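Local coordinates for GCN5-related N-acetyltransferase (Anabaena variabilis, PDB 2OZG), which binds coenzyme A and probably transfers acetyl groups to amines, perhaps of aminoglycosides, as a member of the GNAT acetyltransferase family, at residues L271-P274 with E275-T279. Numbering follows the deposited sequence.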
ATOM      1  N   LEU A 271       7.887  28.695   6.590  1.00 31.11           N
ATOM      2  CA  LEU A 271       7.222  29.989   6.396  1.00 32.33           C
ATOM      3  C   LEU A 271       7.634  30.571   5.036  1.00 32.81           C
ATOM      4  O   LEU A 271       6.847  31.234   4.364  1.00 31.25           O
ATOM      5  CB  LEU A 271       7.556  30.961   7.552  1.00 31.93           C
ATOM      6  CG  LEU A 271       7.018  32.393   7.408  1.00 32.20           C
ATOM      7  CD1 LEU A 271       5.518  32.388   7.329  1.00 32.17           C
ATOM      8  CD2 LEU A 271       7.487  33.227   8.541  1.00 33.24           C
ATOM      9  N   LEU A 272       8.868  30.281   4.619  1.00 32.36           N
ATOM     10  CA  LEU A 272       9.374  30.794   3.376  1.00 35.15           C
ATOM     11  C   LEU A 272       8.977  30.050   2.092  1.00 36.94           C
ATOM     12  O   LEU A 272       9.261  30.523   1.023  1.00 35.18           O
ATOM     13  CB  LEU A 272      10.889  30.912   3.462  1.00 39.14           C
ATOM     14  CG  LEU A 272      11.420  31.841   4.564  1.00 39.67           C
ATOM     15  CD1 LEU A 272      12.901  31.998   4.387  1.00 57.21           C
ATOM     16  CD2 LEU A 272      10.750  33.205   4.495  1.00 47.67           C
ATOM     17  N   LEU A 273       8.349  28.884   2.203  1.00 39.68           N
ATOM     18  CA  LEU A 273       7.889  28.119   1.023  1.00 34.22           C
ATOM     19  C   LEU A 273       6.651  28.754   0.377  1.00 34.64           C
ATOM     20  O   LEU A 273       5.827  29.387   1.060  1.00 34.29           O
ATOM     21  CB  LEU A 273       7.536  26.707   1.461  1.00 35.73           C
ATOM     22  CG  LEU A 273       8.614  25.839   2.165  1.00 40.51           C
ATOM     23  CD1 LEU A 273       7.994  24.522   2.721  1.00 42.14           C
ATOM     24  CD2 LEU A 273       9.732  25.507   1.243  1.00 34.79           C
ATOM     25  N   PRO A 274       6.494  28.586  -0.941  1.00 34.14           N
ATOM     26  CA  PRO A 274       5.339  29.143  -1.599  1.00 34.93           C
ATOM     27  C   PRO A 274       4.042  28.458  -1.206  1.00 34.01           C
ATOM     28  O   PRO A 274       3.024  29.129  -1.142  1.00 32.14           O
ATOM     29  CB  PRO A 274       5.635  28.969  -3.083  1.00 32.60           C
ATOM     30  CG  PRO A 274       6.753  28.092  -3.177  1.00 35.53           C
ATOM     31  CD  PRO A 274       7.424  27.961  -1.905  1.00 35.26           C
ATOM     32  N   GLU A 275       4.084  27.164  -0.918  1.00 29.66           N
ATOM     33  CA  GLU A 275       2.899  26.433  -0.499  1.00 28.97           C
ATOM     34  C   GLU A 275       3.171  25.533   0.681  1.00 30.53           C
ATOM     35  O   GLU A 275       4.324  25.260   1.033  1.00 32.01           O
ATOM     36  CB  GLU A 275       2.383  25.627  -1.688  1.00 33.59           C
ATOM     37  CG  GLU A 275       2.016  26.491  -2.933  1.00 41.76           C
ATOM     38  CD  GLU A 275       0.843  27.427  -2.706  1.00 43.75           C
ATOM     39  OE1 GLU A 275       0.124  27.215  -1.707  1.00 30.94           O
ATOM     40  OE2 GLU A 275       0.640  28.354  -3.538  1.00 36.61           O
ATOM     41  N   GLN A 276       2.118  25.104   1.361  1.00 31.51           N
ATOM     42  CA  GLN A 276       2.285  24.211   2.496  1.00 29.79           C
ATOM     43  C   GLN A 276       2.505  22.790   1.979  1.00 32.35           C
ATOM     44  O   GLN A 276       1.638  21.941   2.087  1.00 33.22           O
ATOM     45  CB  GLN A 276       1.076  24.306   3.383  1.00 31.50           C
ATOM     46  CG  GLN A 276       0.968  25.704   4.027  1.00 33.30           C
ATOM     47  CD  GLN A 276      -0.310  25.894   4.795  1.00 28.21           C
ATOM     48  OE1 GLN A 276      -0.797  24.968   5.447  1.00 30.83           O
ATOM     49  NE2 GLN A 276      -0.831  27.116   4.783  1.00 28.32           N
ATOM     50  N   SER A 277       3.676  22.533   1.411  1.00 31.46           N
ATOM     51  CA  SER A 277       3.936  21.242   0.805  1.00 32.83           C
ATOM     52  C   SER A 277       4.654  20.285   1.726  1.00 34.92           C
ATOM     53  O   SER A 277       4.787  19.085   1.422  1.00 34.35           O
ATOM     54  CB  SER A 277       4.659  21.452  -0.500  1.00 34.00           C
ATOM     55  OG  SER A 277       5.734  22.317  -0.310  1.00 33.49           O
ATOM     56  N   ALA A 278       5.079  20.794   2.868  1.00 32.52           N
ATOM     57  CA  ALA A 278       5.852  20.001   3.792  1.00 33.31           C
ATOM     58  C   ALA A 278       4.932  19.299   4.766  1.00 34.36           C
ATOM     59  O   ALA A 278       3.917  19.851   5.135  1.00 34.32           O
ATOM     60  CB  ALA A 278       6.828  20.887   4.536  1.00 33.79           C
ATOM     61  N   THR A 279       5.259  18.081   5.188  1.00 33.89           N
ATOM     62  CA  THR A 279       4.428  17.414   6.188  1.00 35.59           C
ATOM     63  C   THR A 279       5.286  16.872   7.297  1.00 38.35           C
ATOM     64  O   THR A 279       6.487  16.675   7.127  1.00 33.72           O
ATOM     65  CB  THR A 279       3.653  16.232   5.562  1.00 38.41           C
ATOM     66  OG1 THR A 279       4.564  15.392   4.900  1.00 37.64           O
ATOM     67  CG2 THR A 279       2.699  16.713   4.520  1.00 40.87           C
TER
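Glu275 follows Pro274 at a bend in the loop between strands 258-263 and 279-290, and its side chain folds back over the preceding peptide. CG stands beside its own backbone N (chi1 -59°) and the chain bends at chi2 (-65°), which lays the carboxylate carbon CD 3.2 Å from Pro274 O. Both carboxylate oxygens are taken up by a second subunit, OE2 by the hydroxyl of Thr122 and OE1 by the backbone N of Gln123; the Gln276 amide is hydrogen-bonded there to Gln123 and Arg285. This corner of the GNAT domain (roughly residues 180-290) thus lies against the second subunit, where Glu275 touches a coenzyme A bound to another chain. Cut back to an alanine, Glu275 would probably leave the Thr122 hydroxyl and Gln123 N without their carboxylate partner and open a gap beside the coenzyme A. The backbone O of Glu275 lies 3.5 Å from Leu273 CB and weakly accepts Ser277 N at 2.8 Å, closing an inverse gamma turn centred on Gln276. Past the turn, Ser277 OG comes only loosely near Leu273 CD1 (4.4 Å). Ala278 CB meets the same methyl, CD1, at 4.2 Å, an apolar touch across the loop. Thr279 then enters strand 279-290, pairing with Glu141 of strand 132-143, whose Ile142 packs on Leu273 and Ser277; Trp246 of helix 239-250 also packs against Leu273, and Ser277 OG is hydrogen-bonded to Ser146 OG.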